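Local coordinates for CHAD domain protein (Streptomyces chartreusis, PDB 6RN5) that probably binds polyphosphate and also binds copper(II) ions, joining both abilities in one all-helical CHAD fold, at residues A[320-324]-A[351-355]; A[327-331]-A[344-348]; A[108-112]-A[179-184]; A[277-281]-A[314-318]; A[243-249]-A[360-366]. All coordinates share one frame; numbering follows the deposited sequence.

Contact 1 of 5, residues A[320-324]-A[351-355]; sequences ASEAA and QRHEV. With CU (copper (II) ion), chain C.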
# COMPACT_ATOMS: atom_id res chain seq x y z
N ALA A 320 -7.29 -9.12 9.43
CA ALA A 320 -7.08 -8.00 8.50
C ALA A 320 -8.21 -7.95 7.44
O ALA A 320 -8.69 -6.87 7.04
CB ALA A 320 -5.72 -8.12 7.83
N SER A 321 -8.62 -9.13 6.98
CA SER A 321 -9.72 -9.22 6.05
C SER A 321 -10.99 -8.57 6.61
O SER A 321 -11.62 -7.74 5.94
CB SER A 321 -9.97 -10.68 5.68
OG SER A 321 -11.06 -10.78 4.81
N GLU A 322 -11.33 -8.91 7.85
CA GLU A 322 -12.58 -8.44 8.45
C GLU A 322 -12.44 -6.94 8.81
O GLU A 322 -13.39 -6.16 8.71
CB GLU A 322 -12.93 -9.25 9.71
CG GLU A 322 -13.63 -10.59 9.51
CD GLU A 322 -15.01 -10.47 8.84
OE1 GLU A 322 -15.75 -9.48 9.04
OE2 GLU A 322 -15.36 -11.36 8.05
N ALA A 323 -11.25 -6.53 9.21
CA ALA A 323 -11.05 -5.15 9.48
C ALA A 323 -11.20 -4.31 8.20
O ALA A 323 -11.79 -3.23 8.24
CB ALA A 323 -9.70 -4.93 10.10
N ALA A 324 -10.66 -4.79 7.09
CA ALA A 324 -10.77 -4.04 5.86
C ALA A 324 -12.24 -3.86 5.50
O ALA A 324 -12.62 -2.79 5.03
CB ALA A 324 -10.00 -4.72 4.73
N GLN A 351 -5.32 -2.52 5.33
CA GLN A 351 -5.67 -3.83 5.88
C GLN A 351 -5.65 -4.88 4.77
O GLN A 351 -5.31 -6.03 5.02
CB GLN A 351 -7.02 -3.77 6.63
CG GLN A 351 -6.95 -2.83 7.84
CD GLN A 351 -6.00 -3.37 8.88
OE1 GLN A 351 -6.23 -4.47 9.42
NE2 GLN A 351 -4.87 -2.65 9.11
N ARG A 352 -5.95 -4.50 3.53
CA ARG A 352 -5.79 -5.44 2.43
C ARG A 352 -4.31 -5.75 2.18
O ARG A 352 -3.96 -6.88 1.82
CB ARG A 352 -6.45 -4.94 1.15
CG ARG A 352 -7.94 -4.87 1.21
CD ARG A 352 -8.56 -6.19 1.67
NE ARG A 352 -8.17 -7.39 0.89
CZ ARG A 352 -8.63 -8.62 1.13
NH1 ARG A 352 -9.46 -8.88 2.14
NH2 ARG A 352 -8.25 -9.63 0.35
N HIS A 353 -3.44 -4.76 2.42
CA HIS A 353 -1.99 -5.01 2.36
C HIS A 353 -1.55 -5.97 3.44
O HIS A 353 -0.69 -6.79 3.18
CB HIS A 353 -1.14 -3.71 2.35
CG HIS A 353 -1.46 -2.81 1.19
ND1 HIS A 353 -1.90 -3.29 -0.02
CD2 HIS A 353 -1.43 -1.45 1.08
CE1 HIS A 353 -2.13 -2.27 -0.84
NE2 HIS A 353 -1.84 -1.15 -0.20
N GLU A 354 -2.14 -5.88 4.62
CA GLU A 354 -1.88 -6.85 5.70
C GLU A 354 -2.41 -8.24 5.31
O GLU A 354 -1.82 -9.23 5.66
CB GLU A 354 -2.49 -6.42 7.02
CG GLU A 354 -1.93 -5.14 7.62
CD GLU A 354 -0.54 -5.29 8.26
OE1 GLU A 354 -0.07 -6.44 8.44
OE2 GLU A 354 0.09 -4.27 8.61
N VAL A 355 -3.50 -8.34 4.56
CA VAL A 355 -3.99 -9.68 4.14
C VAL A 355 -2.92 -10.35 3.28
O VAL A 355 -2.50 -11.47 3.56
CB VAL A 355 -5.37 -9.62 3.42
CG1 VAL A 355 -5.74 -10.96 2.76
CG2 VAL A 355 -6.46 -9.20 4.40
CU CU C . -1.87 1.33 0.12
O HOH W 1 -11.72 -7.46 3.31

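Contact 2 of 5, residues A[327-331]-A[344-348]; sequences AAQAA and LGVLH. With CU (copper (II) ion), chain B.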
# COMPACT_ATOMS: atom_id res chain seq x y z
N ALA A 327 -13.90 -1.15 7.45
CA ALA A 327 -13.56 0.18 6.95
C ALA A 327 -14.37 0.52 5.71
O ALA A 327 -14.89 1.63 5.58
CB ALA A 327 -12.08 0.26 6.64
N ALA A 328 -14.48 -0.43 4.78
CA ALA A 328 -15.24 -0.21 3.56
C ALA A 328 -16.70 0.10 3.91
O ALA A 328 -17.27 1.09 3.43
CB ALA A 328 -15.13 -1.40 2.58
N GLN A 329 -17.29 -0.71 4.77
CA GLN A 329 -18.65 -0.56 5.14
C GLN A 329 -18.87 0.77 5.87
O GLN A 329 -19.84 1.44 5.62
CB GLN A 329 -19.12 -1.78 5.98
CG GLN A 329 -20.64 -1.78 6.26
CD GLN A 329 -21.53 -1.81 5.00
OE1 GLN A 329 -21.29 -2.58 4.07
NE2 GLN A 329 -22.55 -0.95 4.97
N ALA A 330 -17.97 1.16 6.75
CA ALA A 330 -18.09 2.44 7.38
C ALA A 330 -18.09 3.62 6.38
O ALA A 330 -18.73 4.62 6.59
CB ALA A 330 -16.95 2.62 8.39
N ALA A 331 -17.35 3.48 5.30
CA ALA A 331 -17.31 4.49 4.26
C ALA A 331 -18.64 4.68 3.53
O ALA A 331 -18.83 5.70 2.88
CB ALA A 331 -16.22 4.13 3.24
N LEU A 344 -10.87 6.35 5.38
CA LEU A 344 -11.33 5.00 5.40
C LEU A 344 -10.86 4.25 4.18
O LEU A 344 -10.59 3.07 4.28
CB LEU A 344 -12.86 4.97 5.48
CG LEU A 344 -13.45 5.50 6.79
CD1 LEU A 344 -14.96 5.62 6.61
CD2 LEU A 344 -13.13 4.53 7.90
N GLY A 345 -10.79 4.92 3.03
CA GLY A 345 -10.16 4.31 1.83
C GLY A 345 -8.72 3.83 2.04
O GLY A 345 -8.34 2.74 1.60
N VAL A 346 -7.93 4.65 2.73
CA VAL A 346 -6.55 4.35 3.04
C VAL A 346 -6.48 3.15 3.98
O VAL A 346 -5.68 2.23 3.80
CB VAL A 346 -5.87 5.56 3.73
CG1 VAL A 346 -4.45 5.24 4.12
CG2 VAL A 346 -5.82 6.76 2.79
N LEU A 347 -7.33 3.19 4.99
CA LEU A 347 -7.40 2.14 6.00
C LEU A 347 -7.83 0.78 5.44
O LEU A 347 -7.30 -0.24 5.82
CB LEU A 347 -8.34 2.60 7.08
CG LEU A 347 -8.54 1.76 8.30
CD1 LEU A 347 -7.20 1.55 8.98
CD2 LEU A 347 -9.51 2.53 9.18
N HIS A 348 -8.81 0.76 4.56
CA HIS A 348 -9.16 -0.46 3.85
C HIS A 348 -7.98 -0.99 3.06
O HIS A 348 -7.72 -2.19 3.08
CB HIS A 348 -10.35 -0.22 2.92
CG HIS A 348 -10.63 -1.36 1.98
ND1 HIS A 348 -10.07 -1.44 0.73
CD2 HIS A 348 -11.40 -2.47 2.13
CE1 HIS A 348 -10.50 -2.55 0.13
NE2 HIS A 348 -11.30 -3.20 0.97
CU CU B . -12.42 -4.73 0.23

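Contact 3 of 5, residues A[108-112]-A[179-184]; sequences RLERL and LDRQLT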
# COMPACT_ATOMS: atom_id res chain seq x y z
N ARG A 108 -11.17 -5.93 16.60
CA ARG A 108 -11.24 -5.19 15.34
C ARG A 108 -11.13 -3.66 15.55
O ARG A 108 -10.44 -2.98 14.82
CB ARG A 108 -12.54 -5.58 14.65
CG ARG A 108 -12.72 -5.02 13.28
CD ARG A 108 -13.90 -5.70 12.65
NE ARG A 108 -13.66 -7.14 12.69
CZ ARG A 108 -14.60 -8.08 12.90
NH1 ARG A 108 -15.87 -7.75 13.09
NH2 ARG A 108 -14.24 -9.35 12.91
N LEU A 109 -11.79 -3.12 16.55
CA LEU A 109 -11.70 -1.69 16.80
C LEU A 109 -10.28 -1.31 17.11
O LEU A 109 -9.71 -0.37 16.51
CB LEU A 109 -12.62 -1.29 17.97
CG LEU A 109 -12.55 0.18 18.42
CD1 LEU A 109 -12.72 1.15 17.25
CD2 LEU A 109 -13.61 0.48 19.48
N GLU A 110 -9.68 -2.04 18.03
CA GLU A 110 -8.28 -1.82 18.36
C GLU A 110 -7.33 -1.87 17.16
O GLU A 110 -6.48 -0.99 16.98
CB GLU A 110 -7.86 -2.84 19.39
CG GLU A 110 -6.39 -2.74 19.68
CD GLU A 110 -6.07 -2.98 21.13
OE1 GLU A 110 -6.73 -3.88 21.72
OE2 GLU A 110 -5.17 -2.27 21.64
N ARG A 111 -7.47 -2.91 16.35
CA ARG A 111 -6.65 -3.06 15.17
C ARG A 111 -6.84 -1.83 14.29
O ARG A 111 -5.86 -1.26 13.78
CB ARG A 111 -7.06 -4.34 14.42
CG ARG A 111 -6.63 -4.42 12.98
CD ARG A 111 -7.03 -5.75 12.33
NE ARG A 111 -6.06 -6.78 12.67
CZ ARG A 111 -4.93 -7.03 12.01
NH1 ARG A 111 -4.61 -6.40 10.88
NH2 ARG A 111 -4.15 -7.99 12.46
N LEU A 112 -8.08 -1.39 14.11
CA LEU A 112 -8.31 -0.26 13.23
C LEU A 112 -7.80 1.07 13.81
O LEU A 112 -7.20 1.90 13.10
CB LEU A 112 -9.78 -0.17 12.85
CG LEU A 112 -10.28 -1.28 11.90
CD1 LEU A 112 -11.80 -1.40 11.87
CD2 LEU A 112 -9.78 -1.15 10.48
N LEU A 179 -15.73 4.69 13.61
CA LEU A 179 -15.52 3.28 13.87
C LEU A 179 -15.66 2.94 15.37
O LEU A 179 -16.19 1.90 15.75
CB LEU A 179 -14.15 2.86 13.35
CG LEU A 179 -14.02 2.90 11.81
CD1 LEU A 179 -12.57 2.87 11.42
CD2 LEU A 179 -14.74 1.73 11.15
N ASP A 180 -15.12 3.79 16.22
CA ASP A 180 -15.33 3.61 17.65
C ASP A 180 -16.83 3.52 18.01
O ASP A 180 -17.25 2.62 18.72
CB ASP A 180 -14.64 4.75 18.39
CG ASP A 180 -14.66 4.59 19.89
OD1 ASP A 180 -15.27 3.68 20.43
OD2 ASP A 180 -14.03 5.41 20.55
N ARG A 181 -17.63 4.45 17.48
CA ARG A 181 -19.07 4.41 17.68
C ARG A 181 -19.68 3.13 17.11
O ARG A 181 -20.38 2.42 17.81
CB ARG A 181 -19.76 5.65 17.06
CG ARG A 181 -21.27 5.70 17.27
CD ARG A 181 -21.96 6.94 16.68
NE ARG A 181 -23.23 6.56 16.03
CZ ARG A 181 -24.45 6.47 16.61
NH1 ARG A 181 -24.63 6.76 17.90
NH2 ARG A 181 -25.52 6.09 15.86
N GLN A 182 -19.43 2.85 15.85
CA GLN A 182 -20.04 1.70 15.20
C GLN A 182 -19.67 0.33 15.80
O GLN A 182 -20.52 -0.51 16.04
CB GLN A 182 -19.74 1.73 13.71
CG GLN A 182 -20.52 2.84 12.99
CD GLN A 182 -20.28 2.81 11.48
OE1 GLN A 182 -19.46 1.99 10.96
NE2 GLN A 182 -20.98 3.69 10.75
N LEU A 183 -18.40 0.13 16.02
CA LEU A 183 -17.92 -1.12 16.59
C LEU A 183 -18.23 -1.26 18.06
O LEU A 183 -18.40 -2.37 18.55
CB LEU A 183 -16.44 -1.28 16.29
CG LEU A 183 -16.20 -1.54 14.78
CD1 LEU A 183 -14.74 -1.34 14.40
CD2 LEU A 183 -16.61 -2.97 14.41
N THR A 184 -18.37 -0.17 18.77
CA THR A 184 -18.80 -0.22 20.15
C THR A 184 -20.24 -0.62 20.28
O THR A 184 -20.59 -1.44 21.12
CB THR A 184 -18.62 1.13 20.84
OG1 THR A 184 -17.23 1.42 20.89
CG2 THR A 184 -19.14 1.08 22.30

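Contact 4 of 5, residues A[277-281]-A[314-318]; sequences WHQVR and LNRHR. With SO4 (sulfate ion), chain F.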
# COMPACT_ATOMS: atom_id res chain seq x y z
N TRP A 277 -8.23 -19.31 1.66
CA TRP A 277 -7.34 -19.05 2.81
C TRP A 277 -8.02 -19.24 4.18
O TRP A 277 -7.44 -19.81 5.12
CB TRP A 277 -6.79 -17.64 2.72
CG TRP A 277 -5.80 -17.53 1.64
CD1 TRP A 277 -6.04 -17.22 0.34
CD2 TRP A 277 -4.40 -17.75 1.75
NE1 TRP A 277 -4.87 -17.22 -0.36
CE2 TRP A 277 -3.85 -17.55 0.48
CE3 TRP A 277 -3.57 -18.09 2.80
CZ2 TRP A 277 -2.51 -17.67 0.24
CZ3 TRP A 277 -2.22 -18.20 2.55
CH2 TRP A 277 -1.71 -18.00 1.29
N HIS A 278 -9.25 -18.78 4.26
CA HIS A 278 -10.03 -18.97 5.48
C HIS A 278 -10.42 -20.40 5.69
O HIS A 278 -10.50 -20.85 6.85
CB HIS A 278 -11.22 -18.02 5.53
CG HIS A 278 -10.81 -16.58 5.65
ND1 HIS A 278 -11.66 -15.53 5.37
CD2 HIS A 278 -9.61 -16.03 5.94
CE1 HIS A 278 -11.00 -14.39 5.53
NE2 HIS A 278 -9.76 -14.67 5.87
N GLN A 279 -10.64 -21.13 4.60
CA GLN A 279 -10.82 -22.59 4.72
C GLN A 279 -9.56 -23.30 5.20
O GLN A 279 -9.60 -24.15 6.07
CB GLN A 279 -11.29 -23.17 3.38
CG GLN A 279 -11.78 -24.61 3.48
CD GLN A 279 -12.83 -24.78 4.58
OE1 GLN A 279 -13.65 -23.87 4.84
NE2 GLN A 279 -12.82 -25.94 5.22
N VAL A 280 -8.42 -22.95 4.66
CA VAL A 280 -7.19 -23.45 5.18
C VAL A 280 -6.99 -23.11 6.67
O VAL A 280 -6.53 -23.96 7.42
CB VAL A 280 -6.01 -23.01 4.31
CG1 VAL A 280 -4.67 -23.12 5.01
CG2 VAL A 280 -6.03 -23.84 3.03
N ARG A 281 -7.38 -21.92 7.10
CA ARG A 281 -7.30 -21.56 8.54
C ARG A 281 -8.08 -22.59 9.35
O ARG A 281 -7.62 -23.11 10.34
CB ARG A 281 -7.93 -20.20 8.81
CG ARG A 281 -7.75 -19.67 10.22
CD ARG A 281 -8.36 -18.28 10.40
NE ARG A 281 -8.60 -18.02 11.80
CZ ARG A 281 -9.73 -18.35 12.41
NH1 ARG A 281 -10.74 -18.88 11.74
NH2 ARG A 281 -9.87 -18.12 13.70
N LEU A 314 -2.46 -17.05 9.56
CA LEU A 314 -3.86 -17.14 9.10
C LEU A 314 -4.84 -16.37 9.99
O LEU A 314 -5.86 -15.88 9.49
CB LEU A 314 -4.30 -18.57 8.96
CG LEU A 314 -3.46 -19.36 7.95
CD1 LEU A 314 -3.82 -20.84 7.91
CD2 LEU A 314 -3.53 -18.75 6.57
N ASN A 315 -4.57 -16.22 11.28
CA ASN A 315 -5.43 -15.33 12.10
C ASN A 315 -5.29 -13.85 11.69
O ASN A 315 -6.26 -13.11 11.71
CB ASN A 315 -5.14 -15.45 13.59
CG ASN A 315 -5.56 -16.79 14.19
OD1 ASN A 315 -6.38 -17.56 13.63
ND2 ASN A 315 -5.01 -17.07 15.36
N ARG A 316 -4.10 -13.42 11.33
CA ARG A 316 -3.93 -12.06 10.92
C ARG A 316 -4.63 -11.86 9.61
O ARG A 316 -5.23 -10.82 9.36
CB ARG A 316 -2.44 -11.70 10.87
CG ARG A 316 -1.91 -11.37 12.28
CD ARG A 316 -0.51 -11.88 12.56
NE ARG A 316 0.47 -11.48 11.55
CZ ARG A 316 1.46 -12.25 11.07
NH1 ARG A 316 1.61 -13.51 11.47
NH2 ARG A 316 2.28 -11.76 10.15
N HIS A 317 -4.56 -12.87 8.74
CA HIS A 317 -5.24 -12.83 7.46
C HIS A 317 -6.74 -12.57 7.66
O HIS A 317 -7.34 -11.72 7.05
CB HIS A 317 -4.99 -14.14 6.72
CG HIS A 317 -5.55 -14.17 5.33
ND1 HIS A 317 -6.90 -14.18 5.08
CD2 HIS A 317 -4.95 -14.20 4.13
CE1 HIS A 317 -7.10 -14.22 3.77
NE2 HIS A 317 -5.94 -14.24 3.17
N ARG A 318 -7.33 -13.33 8.54
CA ARG A 318 -8.73 -13.26 8.81
C ARG A 318 -9.09 -11.93 9.47
O ARG A 318 -10.03 -11.28 9.05
CB ARG A 318 -9.13 -14.43 9.72
CG ARG A 318 -10.63 -14.67 9.82
CD ARG A 318 -11.26 -13.91 10.95
NE ARG A 318 -10.72 -14.28 12.25
CZ ARG A 318 -11.32 -15.08 13.13
NH1 ARG A 318 -12.51 -15.65 12.88
NH2 ARG A 318 -10.73 -15.30 14.29
S SO4 F . -13.15 -18.35 15.59
O1 SO4 F . -13.85 -19.34 16.45
O2 SO4 F . -11.84 -18.03 16.18
O3 SO4 F . -12.94 -18.86 14.18
O4 SO4 F . -13.96 -17.11 15.63

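Contact 5 of 5, residues A[243-249]-A[360-366]; sequences VAALPLI and FAFQQAW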
# COMPACT_ATOMS: atom_id res chain seq x y z
N VAL A 243 -3.76 -26.56 1.07
CA VAL A 243 -2.66 -25.67 0.90
C VAL A 243 -2.06 -25.76 -0.53
O VAL A 243 -1.86 -24.71 -1.19
CB VAL A 243 -1.58 -25.92 1.95
CG1 VAL A 243 -0.31 -25.15 1.58
CG2 VAL A 243 -2.12 -25.51 3.34
N ALA A 244 -1.81 -26.98 -1.00
CA ALA A 244 -1.33 -27.24 -2.40
C ALA A 244 -2.18 -26.53 -3.44
O ALA A 244 -1.67 -26.07 -4.43
CB ALA A 244 -1.29 -28.74 -2.71
N ALA A 245 -3.47 -26.43 -3.19
CA ALA A 245 -4.38 -25.75 -4.08
C ALA A 245 -4.39 -24.21 -3.97
O ALA A 245 -5.02 -23.57 -4.79
CB ALA A 245 -5.79 -26.28 -3.88
N LEU A 246 -3.68 -23.61 -3.01
CA LEU A 246 -3.54 -22.13 -3.01
C LEU A 246 -2.47 -21.62 -4.00
O LEU A 246 -1.40 -22.24 -4.16
CB LEU A 246 -3.10 -21.61 -1.64
CG LEU A 246 -3.85 -22.02 -0.40
CD1 LEU A 246 -3.11 -21.56 0.85
CD2 LEU A 246 -5.26 -21.46 -0.49
N PRO A 247 -2.68 -20.42 -4.56
CA PRO A 247 -1.66 -19.72 -5.41
C PRO A 247 -0.35 -19.30 -4.69
O PRO A 247 -0.38 -18.92 -3.53
CB PRO A 247 -2.39 -18.47 -5.88
CG PRO A 247 -3.85 -18.66 -5.54
CD PRO A 247 -3.94 -19.65 -4.42
N LEU A 248 0.80 -19.38 -5.38
CA LEU A 248 2.10 -18.89 -4.85
C LEU A 248 2.09 -17.34 -4.69
O LEU A 248 1.22 -16.67 -5.24
CB LEU A 248 3.24 -19.33 -5.80
CG LEU A 248 4.73 -19.01 -5.53
CD1 LEU A 248 5.47 -20.19 -4.91
CD2 LEU A 248 5.44 -18.59 -6.82
N ILE A 249 3.02 -16.78 -3.90
CA ILE A 249 3.23 -15.32 -3.81
C ILE A 249 4.73 -14.98 -3.86
O ILE A 249 5.57 -15.73 -3.35
CB ILE A 249 2.65 -14.72 -2.49
CG1 ILE A 249 1.18 -15.08 -2.29
CG2 ILE A 249 2.80 -13.20 -2.46
CD1 ILE A 249 1.02 -16.22 -1.32
N PHE A 360 1.81 -14.16 2.50
CA PHE A 360 3.23 -14.39 2.36
C PHE A 360 3.86 -15.02 3.63
O PHE A 360 4.63 -15.98 3.55
CB PHE A 360 3.92 -13.08 1.97
CG PHE A 360 5.40 -13.21 1.69
CD1 PHE A 360 5.85 -13.82 0.52
CD2 PHE A 360 6.35 -12.70 2.58
CE1 PHE A 360 7.21 -13.94 0.25
CE2 PHE A 360 7.71 -12.82 2.32
CZ PHE A 360 8.14 -13.45 1.15
N ALA A 361 3.53 -14.48 4.80
CA ALA A 361 4.03 -15.04 6.04
C ALA A 361 3.62 -16.52 6.18
O ALA A 361 4.44 -17.38 6.55
CB ALA A 361 3.56 -14.21 7.24
N PHE A 362 2.37 -16.84 5.87
CA PHE A 362 1.93 -18.22 5.97
C PHE A 362 2.79 -19.08 5.06
O PHE A 362 3.31 -20.12 5.47
CB PHE A 362 0.48 -18.39 5.53
CG PHE A 362 0.08 -19.82 5.35
CD1 PHE A 362 -0.35 -20.58 6.44
CD2 PHE A 362 0.14 -20.43 4.09
CE1 PHE A 362 -0.69 -21.93 6.27
CE2 PHE A 362 -0.25 -21.77 3.91
CZ PHE A 362 -0.65 -22.52 5.00
N GLN A 363 2.90 -18.65 3.81
CA GLN A 363 3.71 -19.36 2.82
C GLN A 363 5.16 -19.64 3.26
O GLN A 363 5.64 -20.74 3.11
CB GLN A 363 3.72 -18.60 1.51
CG GLN A 363 4.16 -19.46 0.33
CD GLN A 363 4.37 -18.63 -0.92
OE1 GLN A 363 3.52 -18.62 -1.82
NE2 GLN A 363 5.48 -17.90 -0.97
N GLN A 364 5.83 -18.65 3.83
CA GLN A 364 7.19 -18.84 4.31
C GLN A 364 7.25 -19.81 5.46
O GLN A 364 8.17 -20.63 5.54
CB GLN A 364 7.81 -17.51 4.76
CG GLN A 364 7.78 -16.43 3.71
CD GLN A 364 8.48 -16.86 2.46
OE1 GLN A 364 7.85 -17.11 1.43
NE2 GLN A 364 9.80 -16.98 2.55
N ALA A 365 6.30 -19.69 6.37
CA ALA A 365 6.21 -20.60 7.49
C ALA A 365 5.89 -22.03 7.03
O ALA A 365 6.44 -23.01 7.57
CB ALA A 365 5.17 -20.13 8.47
N TRP A 366 4.98 -22.16 6.07
CA TRP A 366 4.53 -23.49 5.65
C TRP A 366 5.64 -24.17 4.86
O TRP A 366 5.90 -25.35 5.10
CB TRP A 366 3.28 -23.43 4.82
CG TRP A 366 2.80 -24.74 4.46
CD1 TRP A 366 3.04 -25.40 3.30
CD2 TRP A 366 2.00 -25.60 5.26
NE1 TRP A 366 2.42 -26.61 3.31
CE2 TRP A 366 1.77 -26.77 4.50
CE3 TRP A 366 1.42 -25.49 6.53
CZ2 TRP A 366 1.01 -27.82 4.97
CZ3 TRP A 366 0.67 -26.55 7.01
CH2 TRP A 366 0.47 -27.70 6.21

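Contact 1 of 5, residues A[320-324]-A[351-355]
Ser321 and Arg352 face each other without bonding directly: OG lies 3.6 Å from NH1, in plane at the guanidinium edge, and a water joins the two residues instead. It donates to Ser321 O at 2.6 Å and accepts from Arg352 NH1 at 2.9 Å. Arg352 leaves its helix pointing away from 320-324, but bends at chi2 (-52°) and chi3 (-55°) fold the chain back, so that CD passes 3.7 Å from Ala324 CB. Asp274 pairs with Arg352 NH2 in a salt bridge and with Ser321 OG in a hydrogen bond; a sulfate, probably from the crystallisation liquor, is a second partner of NH2. The segments belong to the antiparallel hairpin of helices 305-331 and 338-366 in this all-helical CHAD protein. Their axes come within 8.1 Å, an approach that the small alanines permit. Ala320 CB settles against Gln351 O, Glu354 CB and Val355 CG2, the last 3.7 Å away. Gln351 rests its CB on Ala324 and, bent at chi2, carries OE1 to 3.6 Å from Ala323 CB; Arg111 of helix 82-120 hydrogen-bonds to that oxygen. Turned away from helix 305-331, His353 NE2 binds a copper ion at 2.5 Å, together with His353 of the second subunit.

Contact 2 of 5, residues A[327-331]-A[344-348]
Leu344 presses one methyl, CD1, onto the backbone of the opposite helix, 3.5 Å from Ala331 N and 3.7 Å from Ala330 C. This is the tight part of the contact. The same methyl touches the CB atoms of both alanines, whose single carbons let the branched leucine come right up to the main chain. Ala327 works likewise: its CB is 3.9 Å from His348 N and also meets Leu347 CG. The helix segments run antiparallel at 161°, with axes 8.7 Å apart. Ala331, at the end of this tight part, keeps some exposure.

Toward the metal the packing is looser. A chi1 of 171° extends His348 away from its own amide nitrogen and swings the imidazole out past Ala328; CB of that alanine approaches CD2 obliquely at 3.9 Å. Here Tyr342 of the second subunit packs on Ala328 and His348. The helices are held by van der Waals packing, with no hydrogen bond between the segments. The directional bond of this contact is the one to copper: His348 NE2 binds the ion at 2.0 Å, with His262 and His271 as further ligands. That bond probably restricts how far the ring, and with it this part of helix 338-366, can turn.

Contact 3 of 5, residues A[108-112]-A[179-184]
Leu109 reaches across to helix 170-198 as a knob into a hole formed by Leu179, Asp180, Leu183 and Thr184. Its CB begins the contact, 4.2 Å from Leu183 CD1 and about as far from CB of the same leucine. CG, set trans to the main-chain nitrogen (chi1 176°), then carries the fork toward the other helix and parts its methyls over two different surfaces. CD1 rests on the main chain, 3.6 Å from Asp180 CA and 3.9 Å from Leu179 O. CD2 meets polar atoms instead, 3.7 Å from Asp180 OD1 and 4.0 Å from Thr184 OG1. A leucine suits this place because the fork lets one methyl reach the main chain and the other the two polar side chains. Thr184 OG1 hydrogen-bonds to the Asp180 carbonyl oxygen, which satisfies the hydroxyl beside the methyl.

Leu183 answers from the opposite helix: its CD1 lies 3.9 Å from Leu112 CD1, the two side chains crossing at about a right angle. Arg108 adds only its aliphatic part, CD touching Leu183 CD2.

The two segments run antiparallel at 166°, their axes 10.0 Å apart, a spacing that leucine-sized side chains can span. Helices 305-331 and 338-366 pack against this pair. Leu179 packs on Ala330 of the former and on Leu344 and Leu347 of the latter, and Leu112 also touches Leu347.

Contact 4 of 5, residues A[277-281]-A[314-318]
Arg281 and Arg318 lay their guanidinium groups over one another, CZ of Arg318 3.4 Å above the Arg281 plane, planes 35° apart. Edges are used differently. Asn315 OD1 takes a hydrogen bond from Arg281 NE at 2.9 Å, in the carbonyl plane and with an N-H...O angle of 154°, which helps fix the group's rotation. A sulfate ion occupies another part of the Arg281 edge, where NH2 donates to O2 and O3 and NH1 to O3; Arg318 adds longer, weak bonds. The ion, probably from the crystallisation liquor, makes the pairing of two positive groups understandable and is consistent with an anion site such as a polyphosphate-binding CHAD domain would need.

The rings form a second cluster. Trp277 and His317 have planes only 16° apart but barely overlap, and it is Trp277 CB that makes the face contact, a CH-pi approach 3.8 Å from the His317 centroid. His278 NE2 comes to the His317 edge, weakly bonded at best to ND1; His317 has its stronger polar partner at NE2, Arg359. Arg318 CG stands over one face of His278, off its centre. Leu314 lies alongside the Arg281 chain, CB against CG, with CD2 at the Trp277 edge and CD1 3.8 Å from Val280 CG1.

The contact joins helices 274-295 and 305-331. Helix 338-366 packs on Leu314 and His317 through Phe362, Val355 and Ala358, and helix 229-244 touches Val280.

Contact 5 of 5, residues A[243-249]-A[360-366]
Gln363 reaches the backbone of Ile249 through an extended chain: CG stands anti to the backbone N (chi1 -162°) and the next bond is also trans (chi2 -171°), which sends the amide straight out from its helix. In this all-helical CHAD fold no strand is present, yet the amide imitates the two-bond pairing of an antiparallel strand, gripping both polar backbone atoms and pinning the loop after helix 229-244 to the last turns of helix 338-366. Ile249 N donates to OE1 at 2.8 Å, and NE2 donates to Ile249 O at 3.2 Å, the second bond being the straighter at 165°. Ile249 is poorly ordered, so these bonds are defined less sharply than their lengths suggest. Its backbone is extended, so its N-H and C=O face the same way and one amide can serve both; glutamine, a donor beside an acceptor, suits the task. Ile249 CG2 approaches the Phe360 ring obliquely.

The remainder is apolar. Leu246 CD1 touches Phe362 CE2, and Trp277 of helix 274-295 packs on Leu246 and Ile249. Val243 splits its methyls: CG2 meets the Phe362 edge at CZ, 3.7 Å away, whereas CG1 sits over the Trp366 face, 3.5 Å from NE1.

How the contacts relate
Contacts 1 and 2 are buried and join the same two helices, 305-331 and 338-366; both rely on alanine for close packing, yet polar groups and a water enter contact 1, while contact 2 is apolar apart from its copper ligand. Contact 3, partly buried, uses leucines between segments whose axes are farther apart than in contacts 1 and 2, and packs directly on contact 2; Arg111 links it to contact 1. Contact 4 is also partly buried but is rich in rings and positive charge, and shares helix 305-331 with contacts 1 and 2. Contact 5 lies at the surface, where a glutamine amide hydrogen-bonds to the loop backbone; Phe362 and Trp277 pack it against contact 4, about 11 Å between centres.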